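Local coordinates for protein probable dehydrogenase (PDB 3MOI) that probably catalyses an NAD(P)-dependent oxidation or reduction, as a two-domain dehydrogenase of the GFO/IDH/MocA family whose natural substrate is not established, at residues P51-L56 with Q61-D66; T154-R159 with G172-N177; A199-L204 with L373-S378. All blocks are in the same frame, centred on the assembly; numbering follows the deposited sequence.

Interaction 1. Residues P51-L56 with Q61-D66; sequences PVFATL and QHVQMD
Phe53, on edge strand 52-53, turns its ring toward the end of helix 56-62, where it meets His62 and Val63. Followed outward, its CB and CG touch nothing of 61-66; with CG anti to the carbonyl carbon (chi1 -56°), the ring is carried across the gap, and the contacts begin at its outer atoms. CE1 lies 3.8 Å from His62 CB and CE2 4.0 Å from Val63 CG2. CZ, at the tip, sits between the two, 3.8 Å from His62 CB and 4.0 Å from Val63 CG2. The imidazole lies obliquely to the phenyl ring, its CD2 4.0 Å from Phe53 CE1. Val63, the first residue to leave helical backbone angles, sends CG2 to both Phe53 and Pro51, whose CG is 4.0 Å away. No hydrogen bond crosses, and the 182 Å² of buried surface is joined by carbon-to-carbon contacts. Beyond the two segments, Phe53 also touches Met59 and Cys34, and Val63 touches Val31 and Ala32, which ties the patch to strand 28-34. At the start of the helix Thr55 occupies the N-cap position. The path from edge strand 52-53 through helix 56-62 toward strand 67-70 is the beta-alpha-beta crossover of a Rossmann fold, in keeping with the NAD-binding family of this region.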
loop_
_atom_site.group_PDB
_atom_site.type_symbol
_atom_site.label_atom_id
_atom_site.label_comp_id
_atom_site.label_asym_id
_atom_site.label_seq_id
_atom_site.Cartn_x
_atom_site.Cartn_y
_atom_site.Cartn_z
ATOM N N PRO A 51 -23.865 41.054 -4.477
ATOM C CA PRO A 51 -24.784 40.887 -5.595
ATOM C C PRO A 51 -24.635 39.477 -6.161
ATOM O O PRO A 51 -23.546 39.006 -6.177
ATOM C CB PRO A 51 -24.289 41.906 -6.624
ATOM C CG PRO A 51 -22.865 42.213 -6.311
ATOM C CD PRO A 51 -22.643 41.817 -4.863
ATOM N N VAL A 52 -25.705 38.828 -6.618
ATOM C CA VAL A 52 -25.621 37.526 -7.252
ATOM C C VAL A 52 -26.310 37.506 -8.608
ATOM O O VAL A 52 -27.003 38.455 -8.938
ATOM C CB VAL A 52 -26.235 36.499 -6.387
ATOM C CG1 VAL A 52 -25.439 36.429 -5.071
ATOM C CG2 VAL A 52 -27.684 36.854 -6.153
ATOM N N PHE A 53 -26.081 36.446 -9.394
ATOM C CA PHE A 53 -26.421 36.387 -10.826
ATOM C C PHE A 53 -26.719 34.964 -11.300
ATOM O O PHE A 53 -26.313 33.968 -10.700
ATOM C CB PHE A 53 -25.279 36.918 -11.697
ATOM C CG PHE A 53 -24.878 38.281 -11.353
ATOM C CD1 PHE A 53 -25.484 39.382 -11.993
ATOM C CD2 PHE A 53 -23.970 38.492 -10.306
ATOM C CE1 PHE A 53 -25.153 40.689 -11.627
ATOM C CE2 PHE A 53 -23.661 39.767 -9.904
ATOM C CZ PHE A 53 -24.257 40.904 -10.579
ATOM N N ALA A 54 -27.475 34.864 -12.382
ATOM C CA ALA A 54 -27.867 33.544 -12.852
ATOM C C ALA A 54 -26.786 33.012 -13.795
ATOM O O ALA A 54 -26.685 31.860 -13.900
ATOM C CB ALA A 54 -29.246 33.570 -13.521
ATOM N N THR A 55 -26.000 33.857 -14.461
ATOM C CA THR A 55 -24.933 33.401 -15.379
ATOM C C THR A 55 -23.592 34.098 -15.149
ATOM O O THR A 55 -23.535 35.298 -14.865
ATOM C CB THR A 55 -25.285 33.720 -16.844
ATOM O OG1 THR A 55 -25.368 35.152 -17.012
ATOM C CG2 THR A 55 -26.634 33.085 -17.273
ATOM N N LEU A 56 -22.503 33.367 -15.318
ATOM C CA LEU A 56 -21.172 33.988 -15.388
ATOM C C LEU A 56 -21.152 35.279 -16.217
ATOM O O LEU A 56 -20.605 36.275 -15.784
ATOM C CB LEU A 56 -20.155 33.002 -15.980
ATOM C CG LEU A 56 -18.665 33.036 -15.555
ATOM C CD1 LEU A 56 -17.821 32.381 -16.677
ATOM C CD2 LEU A 56 -18.127 34.443 -15.219
ATOM N N GLN A 61 -20.166 41.233 -16.425
ATOM C CA GLN A 61 -20.570 42.555 -16.914
ATOM C C GLN A 61 -20.823 43.542 -15.774
ATOM O O GLN A 61 -20.676 44.744 -16.005
ATOM C CB GLN A 61 -21.832 42.517 -17.816
ATOM C CG GLN A 61 -21.635 42.125 -19.335
ATOM C CD GLN A 61 -20.151 42.172 -19.820
ATOM O OE1 GLN A 61 -19.649 43.247 -20.187
ATOM N NE2 GLN A 61 -19.443 40.993 -19.796
ATOM N N HIS A 62 -21.191 43.045 -14.578
ATOM C CA HIS A 62 -21.679 43.934 -13.508
ATOM C C HIS A 62 -20.802 44.161 -12.270
ATOM O O HIS A 62 -21.121 45.001 -11.471
ATOM C CB HIS A 62 -23.078 43.483 -13.056
ATOM C CG HIS A 62 -24.135 43.804 -14.049
ATOM N ND1 HIS A 62 -24.507 45.094 -14.324
ATOM C CD2 HIS A 62 -24.842 43.014 -14.891
ATOM C CE1 HIS A 62 -25.396 45.088 -15.300
ATOM N NE2 HIS A 62 -25.628 43.838 -15.653
ATOM N N VAL A 63 -19.743 43.375 -12.075
ATOM C CA VAL A 63 -18.879 43.556 -10.910
ATOM C C VAL A 63 -17.398 43.564 -11.281
ATOM O O VAL A 63 -16.918 42.623 -11.919
ATOM C CB VAL A 63 -19.107 42.498 -9.863
ATOM C CG1 VAL A 63 -18.410 42.947 -8.574
ATOM C CG2 VAL A 63 -20.609 42.264 -9.626
ATOM N N GLN A 64 -16.698 44.629 -10.878
ATOM C CA GLN A 64 -15.242 44.769 -10.986
ATOM C C GLN A 64 -14.743 43.556 -10.199
ATOM O O GLN A 64 -15.187 43.338 -9.068
ATOM C CB GLN A 64 -14.840 46.138 -10.388
ATOM C CG GLN A 64 -13.716 46.976 -11.060
ATOM C CD GLN A 64 -14.062 48.394 -11.508
ATOM O OE1 GLN A 64 -15.081 48.554 -12.069
ATOM N NE2 GLN A 64 -13.154 49.408 -11.356
ATOM N N MET A 65 -13.966 42.670 -10.852
ATOM C CA MET A 65 -13.362 41.517 -10.166
ATOM C C MET A 65 -11.994 41.125 -10.784
ATOM O O MET A 65 -11.686 41.523 -11.911
ATOM C CB MET A 65 -14.387 40.341 -9.928
ATOM C CG MET A 65 -14.721 39.313 -11.025
ATOM S SD MET A 65 -16.281 38.283 -10.824
ATOM C CE MET A 65 -16.837 38.763 -12.402
ATOM N N ASP A 66 -11.123 40.449 -10.016
ATOM C CA ASP A 66 -9.794 40.094 -10.541
ATOM C C ASP A 66 -9.701 38.654 -10.975
ATOM O O ASP A 66 -8.868 38.318 -11.828
ATOM C CB ASP A 66 -8.681 40.300 -9.474
ATOM C CG ASP A 66 -8.555 41.730 -9.023
ATOM O OD1 ASP A 66 -8.365 42.646 -9.898
ATOM O OD2 ASP A 66 -8.736 41.919 -7.803
#

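Interaction 2. Residues T154-R159 with G172-N177; sequences TDFLYR and GGIIYN
Phe156 and Gly173 meet where two turns of backbone face each other: residues 156-157 form a short 3-10 segment, and Gly173, with phi 87°, takes the N-cap position of helix 174-177. The 3-10 turn is closed by the bond from Tyr158 N to Asp155 O (2.9 Å). Across the gap, the Phe156 side chain, with CG anti to the backbone N (chi1 168°), projects its ring over the helix start. CD2 lies 3.7 Å from Ile174 CG2, CE2 is 4.1 Å from Gly173 C, and CZ reaches Asn177 CB at 3.7 Å; all three approach the ring obliquely. Asn177 is held in turn by its own helix start, since ND2 donates to Gly173 O (2.7 Å, N-H...O angle 152°) and also to Gly171 O. On the other segment Arg159 NE meets Asp155 OD2 at 2.8 Å almost in the guanidinium plane, a salt bridge that ties the two ends of the 3-10 turn together. Arg161 adds a cation-pi contact to Phe156. The buried cluster lies beside strand 225-231, whose Tyr230 touches both Phe156 and Ile174, while Ile175 and Tyr176 pack on helix 362-381 and Tyr158 on helix 258-265.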
loop_
_atom_site.group_PDB
_atom_site.type_symbol
_atom_site.label_atom_id
_atom_site.label_comp_id
_atom_site.label_asym_id
_atom_site.label_seq_id
_atom_site.Cartn_x
_atom_site.Cartn_y
_atom_site.Cartn_z
ATOM N N THR A 154 -12.163 4.260 2.133
ATOM C CA THR A 154 -13.068 5.432 2.265
ATOM C C THR A 154 -14.500 4.976 2.154
ATOM O O THR A 154 -14.724 3.778 1.893
ATOM C CB THR A 154 -12.750 6.289 1.106
ATOM O OG1 THR A 154 -11.781 7.243 1.510
ATOM C CG2 THR A 154 -13.881 6.896 0.501
ATOM N N ASP A 155 -15.467 5.896 2.364
ATOM C CA ASP A 155 -16.880 5.562 2.179
ATOM C C ASP A 155 -17.548 6.314 1.032
ATOM O O ASP A 155 -18.801 6.418 0.975
ATOM C CB ASP A 155 -17.654 5.780 3.464
ATOM C CG ASP A 155 -17.785 7.262 3.835
ATOM O OD1 ASP A 155 -18.351 7.515 4.963
ATOM O OD2 ASP A 155 -17.310 8.124 3.015
ATOM N N PHE A 156 -16.724 6.742 0.094
ATOM C CA PHE A 156 -17.082 7.653 -0.962
ATOM C C PHE A 156 -18.270 7.135 -1.749
ATOM O O PHE A 156 -19.245 7.851 -2.002
ATOM C CB PHE A 156 -15.864 7.860 -1.890
ATOM C CG PHE A 156 -16.176 8.561 -3.174
ATOM C CD1 PHE A 156 -16.038 9.950 -3.286
ATOM C CD2 PHE A 156 -16.547 7.852 -4.277
ATOM C CE1 PHE A 156 -16.326 10.617 -4.474
ATOM C CE2 PHE A 156 -16.814 8.507 -5.489
ATOM C CZ PHE A 156 -16.719 9.900 -5.574
ATOM N N LEU A 157 -18.225 5.891 -2.154
ATOM C CA LEU A 157 -19.284 5.446 -3.033
ATOM C C LEU A 157 -20.648 5.499 -2.313
ATOM O O LEU A 157 -21.669 5.579 -2.977
ATOM C CB LEU A 157 -19.023 4.031 -3.568
ATOM C CG LEU A 157 -19.902 3.691 -4.792
ATOM C CD1 LEU A 157 -19.441 4.501 -5.958
ATOM C CD2 LEU A 157 -19.918 2.182 -5.127
ATOM N N TYR A 158 -20.682 5.445 -0.979
ATOM C CA TYR A 158 -21.952 5.413 -0.289
ATOM C C TYR A 158 -22.338 6.745 0.372
ATOM O O TYR A 158 -23.218 6.766 1.183
ATOM C CB TYR A 158 -21.985 4.241 0.692
ATOM C CG TYR A 158 -21.917 2.926 -0.071
ATOM C CD1 TYR A 158 -23.066 2.305 -0.555
ATOM C CD2 TYR A 158 -20.700 2.355 -0.391
ATOM C CE1 TYR A 158 -22.996 1.110 -1.295
ATOM C CE2 TYR A 158 -20.635 1.184 -1.124
ATOM C CZ TYR A 158 -21.784 0.573 -1.565
ATOM O OH TYR A 158 -21.665 -0.587 -2.275
ATOM N N ARG A 159 -21.689 7.844 0.001
ATOM C CA ARG A 159 -22.175 9.158 0.360
ATOM C C ARG A 159 -23.343 9.457 -0.576
ATOM O O ARG A 159 -23.494 8.822 -1.603
ATOM C CB ARG A 159 -21.073 10.205 0.189
ATOM C CG ARG A 159 -19.791 9.820 0.884
ATOM C CD ARG A 159 -18.804 10.941 0.973
ATOM N NE ARG A 159 -17.528 10.418 1.445
ATOM C CZ ARG A 159 -16.316 10.853 1.089
ATOM N NH1 ARG A 159 -16.159 11.872 0.246
ATOM N NH2 ARG A 159 -15.247 10.237 1.585
ATOM N N GLY A 172 -18.831 10.151 -13.133
ATOM C CA GLY A 172 -18.933 9.638 -11.780
ATOM C C GLY A 172 -17.797 8.700 -11.427
ATOM O O GLY A 172 -17.041 8.248 -12.302
ATOM N N GLY A 173 -17.711 8.405 -10.139
ATOM C CA GLY A 173 -16.845 7.390 -9.629
ATOM C C GLY A 173 -15.468 7.871 -9.332
ATOM O O GLY A 173 -15.072 9.030 -9.614
ATOM N N ILE A 174 -14.710 6.943 -8.786
ATOM C CA ILE A 174 -13.500 7.306 -8.156
ATOM C C ILE A 174 -12.402 7.696 -9.138
ATOM O O ILE A 174 -11.458 8.358 -8.716
ATOM C CB ILE A 174 -12.974 6.216 -7.167
ATOM C CG1 ILE A 174 -12.495 4.978 -7.887
ATOM C CG2 ILE A 174 -14.025 5.827 -6.121
ATOM C CD1 ILE A 174 -11.068 4.534 -7.381
ATOM N N ILE A 175 -12.499 7.327 -10.417
ATOM C CA ILE A 175 -11.426 7.631 -11.311
ATOM C C ILE A 175 -11.278 9.139 -11.524
ATOM O O ILE A 175 -10.146 9.699 -11.644
ATOM C CB ILE A 175 -11.589 6.969 -12.711
ATOM C CG1 ILE A 175 -11.530 5.421 -12.655
ATOM C CG2 ILE A 175 -10.478 7.497 -13.714
ATOM C CD1 ILE A 175 -10.661 4.841 -11.624
ATOM N N TYR A 176 -12.394 9.810 -11.588
ATOM C CA TYR A 176 -12.363 11.238 -11.838
ATOM C C TYR A 176 -12.531 12.117 -10.586
ATOM O O TYR A 176 -12.258 13.318 -10.609
ATOM C CB TYR A 176 -13.502 11.565 -12.784
ATOM C CG TYR A 176 -13.397 10.977 -14.139
ATOM C CD1 TYR A 176 -12.346 11.357 -14.999
ATOM C CD2 TYR A 176 -14.388 10.096 -14.633
ATOM C CE1 TYR A 176 -12.258 10.832 -16.294
ATOM C CE2 TYR A 176 -14.290 9.537 -15.918
ATOM C CZ TYR A 176 -13.244 9.931 -16.756
ATOM O OH TYR A 176 -13.172 9.479 -18.072
ATOM N N ASN A 177 -13.017 11.527 -9.508
ATOM C CA ASN A 177 -13.438 12.310 -8.317
ATOM C C ASN A 177 -12.547 12.055 -7.091
ATOM O O ASN A 177 -12.691 12.722 -6.053
ATOM C CB ASN A 177 -14.906 11.987 -8.044
ATOM C CG ASN A 177 -15.790 12.370 -9.239
ATOM O OD1 ASN A 177 -15.980 13.545 -9.512
ATOM N ND2 ASN A 177 -16.293 11.375 -9.983
#

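Interaction 3. Residues A199-L204 with L373-S378; sequences AMTGRL and LAVLES
Ala199 and Val375 bring strand 194-202 and helix 362-381 close together: their CA atoms are 5.3 Å apart, and the short strand and helix axes approach to 6.7 Å at a crossing angle of -82°, nearly perpendicular. The tight part is here. Val375 CG1, anti to the backbone N (chi1 167°), reaches between two strand residues on the same face, lying 3.8 Å from Ala199 CB and 3.8 Å from Thr201 CG2. The small methyl of Ala199 lets the helix come in close, and its CB also lies 4.1 Å from Val375 CA. One turn along the helix, Ser378 adds the polar element: Ala199 N donates to its OG at 2.9 Å with an N-H...O angle of 168°, close to straight. The same OG is hydrogen-bonded to Arg383 O, so the hydroxyl joins the strand backbone to the segment following the helix. The contact loosens toward Leu376, whose CB points away from the strand and whose end comes nearer without touching it, and toward the exposed Glu377, which points away from the strand. Arg203, also exposed, makes no contact with the helix segment and pairs with Glu211 instead. Met200, directed away from the helix, packs on Cys225 of the second subunit, so the strand is gripped by the helix on one face and meets the dimer partner from the other. A helix laid across a mixed, largely antiparallel sheet is the alpha/beta arrangement expected of the GFO/IDH/MocA C-terminal domain.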
loop_
_atom_site.group_PDB
_atom_site.type_symbol
_atom_site.label_atom_id
_atom_site.label_comp_id
_atom_site.label_asym_id
_atom_site.label_seq_id
_atom_site.Cartn_x
_atom_site.Cartn_y
_atom_site.Cartn_z
ATOM N N ALA A 199 -2.768 -0.242 -14.050
ATOM C CA ALA A 199 -3.874 -0.170 -13.071
ATOM C C ALA A 199 -4.982 -1.197 -13.345
ATOM O O ALA A 199 -5.124 -1.646 -14.460
ATOM C CB ALA A 199 -4.441 1.202 -13.025
ATOM N N MET A 200 -5.756 -1.520 -12.311
ATOM C CA MET A 200 -6.905 -2.433 -12.340
ATOM C C MET A 200 -7.954 -1.644 -11.616
ATOM O O MET A 200 -7.629 -1.066 -10.597
ATOM C CB MET A 200 -6.610 -3.642 -11.461
ATOM C CG MET A 200 -7.789 -4.691 -11.306
ATOM S SD MET A 200 -7.954 -5.267 -9.609
ATOM C CE MET A 200 -8.523 -3.742 -8.877
ATOM N N THR A 201 -9.192 -1.612 -12.087
ATOM C CA THR A 201 -10.297 -0.968 -11.339
ATOM C C THR A 201 -11.408 -2.001 -11.118
ATOM O O THR A 201 -11.502 -2.924 -11.858
ATOM C CB THR A 201 -10.912 0.150 -12.144
ATOM O OG1 THR A 201 -11.373 -0.440 -13.371
ATOM C CG2 THR A 201 -9.888 1.257 -12.414
ATOM N N GLY A 202 -12.229 -1.807 -10.097
ATOM C CA GLY A 202 -13.412 -2.621 -9.842
ATOM C C GLY A 202 -14.638 -1.752 -9.638
ATOM O O GLY A 202 -14.556 -0.541 -9.285
ATOM N N ARG A 203 -15.779 -2.364 -9.913
ATOM C CA ARG A 203 -17.099 -1.768 -9.723
ATOM C C ARG A 203 -17.861 -2.809 -8.967
ATOM O O ARG A 203 -18.765 -3.443 -9.470
ATOM C CB ARG A 203 -17.777 -1.557 -11.046
ATOM C CG ARG A 203 -17.111 -0.560 -11.926
ATOM C CD ARG A 203 -18.053 -0.199 -13.041
ATOM N NE ARG A 203 -17.700 -0.932 -14.235
ATOM C CZ ARG A 203 -17.502 -0.365 -15.428
ATOM N NH1 ARG A 203 -17.675 0.970 -15.597
ATOM N NH2 ARG A 203 -17.119 -1.140 -16.465
ATOM N N LEU A 204 -17.486 -2.985 -7.723
ATOM C CA LEU A 204 -17.983 -4.107 -6.981
ATOM C C LEU A 204 -19.454 -4.068 -6.569
ATOM O O LEU A 204 -19.929 -5.021 -5.997
ATOM C CB LEU A 204 -17.084 -4.302 -5.767
ATOM C CG LEU A 204 -15.624 -4.557 -6.181
ATOM C CD1 LEU A 204 -14.884 -5.103 -5.033
ATOM C CD2 LEU A 204 -15.491 -5.491 -7.420
ATOM N N LEU A 373 -7.142 8.664 -17.724
ATOM C CA LEU A 373 -7.541 7.868 -18.910
ATOM C C LEU A 373 -6.676 6.630 -19.030
ATOM O O LEU A 373 -7.162 5.574 -19.435
ATOM C CB LEU A 373 -7.499 8.676 -20.230
ATOM C CG LEU A 373 -8.543 9.844 -20.279
ATOM C CD1 LEU A 373 -8.327 10.824 -21.441
ATOM C CD2 LEU A 373 -9.979 9.346 -20.275
ATOM N N ALA A 374 -5.421 6.729 -18.630
ATOM C CA ALA A 374 -4.508 5.623 -18.774
ATOM C C ALA A 374 -4.848 4.543 -17.741
ATOM O O ALA A 374 -4.711 3.333 -18.009
ATOM C CB ALA A 374 -3.052 6.103 -18.681
ATOM N N VAL A 375 -5.361 4.953 -16.588
ATOM C CA VAL A 375 -5.899 3.997 -15.608
ATOM C C VAL A 375 -7.087 3.238 -16.215
ATOM O O VAL A 375 -7.182 1.998 -16.098
ATOM C CB VAL A 375 -6.329 4.699 -14.309
ATOM C CG1 VAL A 375 -7.178 3.751 -13.446
ATOM C CG2 VAL A 375 -5.050 5.210 -13.531
ATOM N N LEU A 376 -7.984 3.950 -16.895
ATOM C CA LEU A 376 -9.099 3.267 -17.523
ATOM C C LEU A 376 -8.597 2.304 -18.601
ATOM O O LEU A 376 -9.036 1.157 -18.591
ATOM C CB LEU A 376 -10.141 4.220 -18.096
ATOM C CG LEU A 376 -11.037 4.969 -17.087
ATOM C CD1 LEU A 376 -11.709 6.184 -17.762
ATOM C CD2 LEU A 376 -12.074 4.052 -16.428
ATOM N N GLU A 377 -7.662 2.724 -19.476
ATOM C CA GLU A 377 -7.151 1.825 -20.497
ATOM C C GLU A 377 -6.424 0.611 -19.915
ATOM O O GLU A 377 -6.643 -0.524 -20.379
ATOM C CB GLU A 377 -6.220 2.539 -21.440
ATOM C CG GLU A 377 -5.669 1.642 -22.550
ATOM C CD GLU A 377 -4.717 2.365 -23.533
ATOM O OE1 GLU A 377 -4.750 3.628 -23.607
ATOM O OE2 GLU A 377 -3.916 1.651 -24.225
ATOM N N SER A 378 -5.531 0.840 -18.942
ATOM C CA SER A 378 -4.699 -0.240 -18.420
ATOM C C SER A 378 -5.589 -1.301 -17.790
ATOM O O SER A 378 -5.319 -2.479 -17.887
ATOM C CB SER A 378 -3.754 0.259 -17.353
ATOM O OG SER A 378 -2.981 -0.790 -16.880
#

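Overall arrangement
Interaction 1 is a surface contact in the Rossmann-fold part, which probably binds the nucleotide, whereas interactions 2 and 3 are buried in the sheet-based half. The centres of interactions 2 and 3 are 14 Å apart and the two touch: Ile175 CD1 lies 3.8 Å from Thr201 CG2, and Tyr176 OH is 3.6 Å from Leu376 CD1, so helix 174-177 packs against both strand 194-202 and helix 362-381. Interaction 1 stands well apart, about 20 Å from interaction 2 and about 24 Å from interaction 3, between nearest atoms. The chemistry differs accordingly: interactions 1 and 2 meet by carbon contacts alone, 2 with polar bonds inside each segment, while 3 adds a hydrogen bond across the interface.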